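Local coordinates for protein thymidylate synthase 1 (Bacillus subtilis, PDB 1BKP) that probably catalyses the reductive methylation of dUMP to dTMP with 5,10-methylenetetrahydrofolate as methyl donor and reductant, and works as a homodimer, at residues Trp64-Lys69 / Met88-Trp93; Ile74-Ser79 / Lys251-Phe256. All blocks are in the same frame, centred on the assembly; numbering follows the deposited sequence.

Overall arrangement
Interactions 1 and 2 both draw on helix 64-75: interaction 1 uses its first turns, interaction 2 its last residues and the turn that follows. Their centres lie 15 Å apart and their nearest atoms about 5 Å, without touching. Along the chain the segments alternate, 64-69, 74-79, 88-93 and 251-256, so the two contacts cross in sequence order. Interaction 1 is local, joining the helix to the loop just after helix 82-86; interaction 2 spans 171 intervening residues to reach the loop between strands 243-246 and 261-264. One helix is thus tied at its start to a nearby loop and at its end to a distant part of the same thymidylate synthase fold.

Interaction 1 (Trp64-Lys69 / Met88-Trp93); sequences WKTAIK and MGVHIW
Met88 meets Lys69 twice, through its side chain and through its backbone carbonyl. The two side chains run past each other in opposite directions, and the thioether, bent at chi3 (69°), brings the terminal methyl CE back against the root of the lysine. Met88 CE lies 3.5 Å from Lys69 CB and equally close to CG, tight packing for carbon atoms. The lysine chain is extended beyond CG and carries its ammonium along to the methionine's own main chain. Lys69 NZ there donates to Met88 O at 3.0 Å, lying nearly on the extension of the carbonyl bond (C=O...N angle 167°). The methylenes share this approach, with Lys69 CE 3.3 Å from Met88 O.

Gly89 follows with positive phi, a backbone shape that favours glycine, and turns the chain towards Val90. This valine is buried and directs its CB at the helix. With CG1 anti to the backbone N (chi1 169°), CG2 falls to the branch that meets the lysine: Val90 CG2 packs 3.8 Å from Lys69 CD, the two side chains crossing obliquely. The other branch looks to Thr66, where Val90 CG1 is 4.4 Å from Thr66 CG2.

The exposed Ile92 adds the last touch, its CD1 4.2 Å from Thr66 CG2. The threonine methyl thus takes both Val90 and Ile92, while its helix also packs on Phe190 of helix 188-206. Trp93 turns to other partners, its NE1 bonding to OE1 of Glu70, the residue after Lys69 on helix 64-75.

The loop takes its form from a Schellman motif that ends helix 82-86, with Gly89 as C-prime residue, Gly89 N bonding to Asn86 O and Val90 N to Leu85 O; the carbonyl of Met88 within that helix end accepts the lysine of helix 64-75.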
# COMPACT_ATOMS: atom_id res chain seq x y z
N TRP A 64 -24.35 -0.95 -7.70
CA TRP A 64 -23.48 -0.33 -8.66
C TRP A 64 -23.65 1.14 -8.91
O TRP A 64 -22.68 1.81 -9.09
CB TRP A 64 -23.53 -1.14 -9.95
CG TRP A 64 -24.82 -0.97 -10.73
CD1 TRP A 64 -26.00 -1.71 -10.59
CD2 TRP A 64 -25.03 -0.05 -11.80
NE1 TRP A 64 -26.92 -1.29 -11.54
CE2 TRP A 64 -26.34 -0.28 -12.30
CE3 TRP A 64 -24.23 0.96 -12.41
CZ2 TRP A 64 -26.86 0.46 -13.36
CZ3 TRP A 64 -24.74 1.69 -13.46
CH2 TRP A 64 -26.05 1.43 -13.93
N LYS A 65 -24.87 1.65 -8.99
CA LYS A 65 -25.11 3.09 -9.21
C LYS A 65 -24.60 3.94 -8.06
O LYS A 65 -24.00 4.98 -8.29
CB LYS A 65 -26.59 3.33 -9.39
CG LYS A 65 -27.10 2.99 -10.77
CD LYS A 65 -28.41 3.79 -11.02
CE LYS A 65 -29.18 3.29 -12.22
NZ LYS A 65 -30.56 3.83 -12.23
N THR A 66 -24.95 3.58 -6.82
CA THR A 66 -24.47 4.25 -5.61
C THR A 66 -22.92 4.25 -5.57
O THR A 66 -22.32 5.26 -5.24
CB THR A 66 -24.93 3.48 -4.41
OG1 THR A 66 -26.35 3.46 -4.51
CG2 THR A 66 -24.48 4.13 -3.11
N ALA A 67 -22.30 3.16 -6.01
CA ALA A 67 -20.81 3.12 -6.02
C ALA A 67 -20.24 4.15 -6.97
O ALA A 67 -19.22 4.81 -6.61
CB ALA A 67 -20.35 1.71 -6.43
N ILE A 68 -20.83 4.27 -8.19
CA ILE A 68 -20.38 5.29 -9.13
C ILE A 68 -20.68 6.69 -8.63
O ILE A 68 -19.84 7.59 -8.79
CB ILE A 68 -20.91 5.05 -10.52
CG1 ILE A 68 -20.39 3.69 -10.94
CG2 ILE A 68 -20.52 6.16 -11.49
CD1 ILE A 68 -20.95 3.21 -12.32
N LYS A 69 -21.83 6.89 -7.99
CA LYS A 69 -22.09 8.24 -7.43
C LYS A 69 -21.06 8.69 -6.41
O LYS A 69 -20.61 9.89 -6.47
CB LYS A 69 -23.53 8.39 -6.89
CG LYS A 69 -24.59 8.42 -7.98
CD LYS A 69 -25.95 8.23 -7.33
CE LYS A 69 -27.06 8.37 -8.35
NZ LYS A 69 -28.37 8.05 -7.73
N MET A 88 -27.44 13.79 -5.12
CA MET A 88 -27.39 12.73 -6.09
C MET A 88 -28.19 11.62 -5.55
O MET A 88 -28.12 10.47 -6.06
CB MET A 88 -25.97 12.27 -6.29
CG MET A 88 -24.99 13.36 -6.64
SD MET A 88 -23.27 12.73 -6.61
CE MET A 88 -23.40 11.70 -8.00
N GLY A 89 -28.96 11.96 -4.50
CA GLY A 89 -29.82 11.05 -3.81
C GLY A 89 -29.13 9.99 -2.95
O GLY A 89 -29.66 8.90 -2.79
N VAL A 90 -27.97 10.26 -2.38
CA VAL A 90 -27.26 9.23 -1.59
C VAL A 90 -27.16 9.71 -0.15
O VAL A 90 -26.74 10.83 0.10
CB VAL A 90 -25.83 8.93 -2.16
CG1 VAL A 90 -24.99 8.10 -1.24
CG2 VAL A 90 -25.94 8.30 -3.49
N HIS A 91 -27.52 8.81 0.78
CA HIS A 91 -27.56 9.08 2.17
C HIS A 91 -26.70 8.20 3.02
O HIS A 91 -26.68 8.41 4.23
CB HIS A 91 -28.98 8.98 2.66
CG HIS A 91 -29.82 10.08 2.16
ND1 HIS A 91 -29.82 11.33 2.75
CD2 HIS A 91 -30.61 10.17 1.05
CE1 HIS A 91 -30.54 12.16 2.00
NE2 HIS A 91 -31.03 11.47 0.97
N ILE A 92 -25.91 7.29 2.41
CA ILE A 92 -25.08 6.40 3.22
C ILE A 92 -24.00 7.08 4.00
O ILE A 92 -23.33 6.40 4.77
CB ILE A 92 -24.40 5.26 2.40
CG1 ILE A 92 -23.40 5.89 1.41
CG2 ILE A 92 -25.44 4.51 1.61
CD1 ILE A 92 -22.61 4.87 0.60
N TRP A 93 -23.70 8.36 3.72
CA TRP A 93 -22.67 9.03 4.52
C TRP A 93 -23.23 9.98 5.59
O TRP A 93 -22.45 10.68 6.25
CB TRP A 93 -21.75 9.84 3.63
CG TRP A 93 -20.91 8.98 2.77
CD1 TRP A 93 -21.31 8.21 1.70
CD2 TRP A 93 -19.48 8.88 2.82
NE1 TRP A 93 -20.21 7.68 1.05
CE2 TRP A 93 -19.07 8.09 1.71
CE3 TRP A 93 -18.50 9.39 3.67
CZ2 TRP A 93 -17.73 7.80 1.44
CZ3 TRP A 93 -17.16 9.10 3.40
CH2 TRP A 93 -16.79 8.31 2.29

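Interaction 2 (Ile74-Ser79 / Lys251-Phe256)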
# COMPACT_ATOMS: atom_id res chain seq x y z
N ILE A 74 -16.17 11.86 -4.64
CA ILE A 74 -14.77 11.91 -4.18
C ILE A 74 -13.72 12.37 -5.25
O ILE A 74 -12.88 13.31 -5.00
CB ILE A 74 -14.33 10.50 -3.67
CG1 ILE A 74 -15.24 10.03 -2.45
CG2 ILE A 74 -12.83 10.52 -3.15
CD1 ILE A 74 -15.09 8.40 -2.30
N TRP A 75 -13.75 11.72 -6.41
CA TRP A 75 -12.72 11.94 -7.44
C TRP A 75 -12.97 13.02 -8.49
O TRP A 75 -12.01 13.63 -8.94
CB TRP A 75 -12.49 10.63 -8.22
CG TRP A 75 -11.64 9.62 -7.43
CD1 TRP A 75 -12.02 8.80 -6.36
CD2 TRP A 75 -10.23 9.43 -7.61
NE1 TRP A 75 -10.90 8.12 -5.89
CE2 TRP A 75 -9.80 8.47 -6.64
CE3 TRP A 75 -9.30 9.96 -8.52
CZ2 TRP A 75 -8.47 8.04 -6.56
CZ3 TRP A 75 -7.94 9.51 -8.44
CH2 TRP A 75 -7.56 8.57 -7.47
N GLN A 76 -14.24 13.30 -8.80
CA GLN A 76 -14.58 14.26 -9.83
C GLN A 76 -14.97 15.59 -9.22
O GLN A 76 -14.35 16.61 -9.53
CB GLN A 76 -15.72 13.75 -10.72
CG GLN A 76 -15.86 14.59 -11.95
CD GLN A 76 -17.16 14.29 -12.63
OE1 GLN A 76 -18.19 14.46 -12.03
NE2 GLN A 76 -17.11 13.71 -13.85
N LEU A 77 -15.94 15.61 -8.30
CA LEU A 77 -16.32 16.86 -7.66
C LEU A 77 -15.26 17.17 -6.60
O LEU A 77 -15.09 18.34 -6.17
CB LEU A 77 -17.69 16.73 -6.96
CG LEU A 77 -18.86 16.11 -7.80
CD1 LEU A 77 -20.24 16.31 -7.03
CD2 LEU A 77 -18.93 16.60 -9.14
N LYS A 78 -14.58 16.15 -6.08
CA LYS A 78 -13.56 16.35 -5.03
C LYS A 78 -14.18 17.12 -3.91
O LYS A 78 -13.61 18.13 -3.40
CB LYS A 78 -12.33 17.10 -5.61
CG LYS A 78 -11.56 16.23 -6.56
CD LYS A 78 -10.42 16.92 -7.43
CE LYS A 78 -10.93 17.75 -8.55
NZ LYS A 78 -9.88 18.16 -9.59
N SER A 79 -15.29 16.63 -3.41
CA SER A 79 -16.01 17.42 -2.41
C SER A 79 -16.06 16.73 -1.06
O SER A 79 -16.12 15.51 -1.05
CB SER A 79 -17.48 17.64 -2.91
OG SER A 79 -18.42 17.73 -1.82
N LYS A 251 -14.51 12.84 -23.37
CA LYS A 251 -13.10 12.99 -23.59
C LYS A 251 -12.45 13.66 -22.43
O LYS A 251 -11.25 13.79 -22.44
CB LYS A 251 -12.90 13.92 -24.81
CG LYS A 251 -13.33 13.30 -26.09
CD LYS A 251 -13.43 14.32 -27.19
CE LYS A 251 -13.85 13.63 -28.47
NZ LYS A 251 -13.99 14.62 -29.57
N ASP A 252 -13.22 14.25 -21.53
CA ASP A 252 -12.64 14.91 -20.37
C ASP A 252 -13.15 14.22 -19.11
O ASP A 252 -14.33 14.00 -18.99
CB ASP A 252 -13.14 16.34 -20.31
CG ASP A 252 -12.50 17.11 -19.17
OD1 ASP A 252 -11.29 17.11 -19.11
OD2 ASP A 252 -13.14 17.71 -18.31
N PHE A 253 -12.26 13.88 -18.16
CA PHE A 253 -12.67 13.29 -16.90
C PHE A 253 -13.80 14.08 -16.16
O PHE A 253 -14.64 13.51 -15.46
CB PHE A 253 -11.43 13.26 -15.99
CG PHE A 253 -11.66 12.52 -14.68
CD1 PHE A 253 -11.73 11.11 -14.67
CD2 PHE A 253 -11.82 13.23 -13.49
CE1 PHE A 253 -11.96 10.42 -13.45
CE2 PHE A 253 -12.05 12.53 -12.32
CZ PHE A 253 -12.11 11.13 -12.31
N TYR A 254 -13.81 15.38 -16.33
CA TYR A 254 -14.76 16.21 -15.66
C TYR A 254 -16.09 16.31 -16.38
O TYR A 254 -16.99 16.91 -15.84
CB TYR A 254 -14.19 17.59 -15.42
CG TYR A 254 -12.98 17.48 -14.54
CD1 TYR A 254 -13.13 17.28 -13.17
CD2 TYR A 254 -11.71 17.54 -15.07
CE1 TYR A 254 -12.00 17.13 -12.32
CE2 TYR A 254 -10.56 17.38 -14.25
CZ TYR A 254 -10.72 17.18 -12.88
OH TYR A 254 -9.63 17.02 -12.06
N ASP A 255 -16.27 15.54 -17.46
CA ASP A 255 -17.53 15.58 -18.19
C ASP A 255 -18.43 14.39 -17.89
O ASP A 255 -19.59 14.38 -18.29
CB ASP A 255 -17.26 15.57 -19.71
CG ASP A 255 -16.79 16.90 -20.21
OD1 ASP A 255 -16.96 17.90 -19.47
OD2 ASP A 255 -16.20 16.94 -21.33
N PHE A 256 -17.93 13.38 -17.18
CA PHE A 256 -18.70 12.18 -16.93
C PHE A 256 -19.85 12.46 -15.95
O PHE A 256 -19.73 13.31 -15.09
CB PHE A 256 -17.78 11.08 -16.33
CG PHE A 256 -16.93 10.34 -17.34
CD1 PHE A 256 -17.52 9.40 -18.18
CD2 PHE A 256 -15.54 10.55 -17.40
CE1 PHE A 256 -16.76 8.63 -19.09
CE2 PHE A 256 -14.72 9.84 -18.27
CZ PHE A 256 -15.33 8.83 -19.15
O HOH W 1 -20.80 14.56 -12.52
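Gln76 reaches across to the carbonyls of Phe253 and Phe256 with a single nitrogen. Its CG stands anti to the backbone N (chi1 -167°) and the chain runs on extended, which carries the amide over to the loop. Gln76 NE2 donates to Phe256 O at 2.9 Å and to Phe253 O at 3.0 Å. Both acceptors lie close to the amide plane and both bonds are nearly straight. The donor lies in the carbonyl plane of Phe253 but is tilted 30° from that of Phe256. A water donates to Gln76 OE1 (2.7 Å) and to Phe256 O, so both ends of the amide are bonded and its rotation is fixed. An alanine here would probably leave the Phe253 and Phe256 carbonyls without this shared donor and loosen the hold on the loop.

A second polar link joins Lys78 NZ to Tyr254 OH at 2.7 Å, the side chains crossing at about a right angle. Both ends have acidic partners too: Lys78 forms a salt bridge with Asp124, and the tyrosine hydroxyl bonds to Asp127.

The rings meet the helix end by their edges, in two cases against a carbonyl oxygen. Phe253 brings CE2 to within 3.6 Å of Trp75 O, a carbonyl buried here with no hydrogen-bond partner, and the Tyr254 ring likewise turns its edge to Gln76 O. The apolar contact is Phe253 CZ, packed 4.1 Å from Trp75 CB.

Helix 188-206 packs against Trp75 through Leu198 and against Phe253 through Met201 and Ile202, while helix 125-135 touches Trp75, Lys78, Phe253 and Tyr254; both helices pack on the junction of the end of helix 64-75 with the loop leading to strand 261-264.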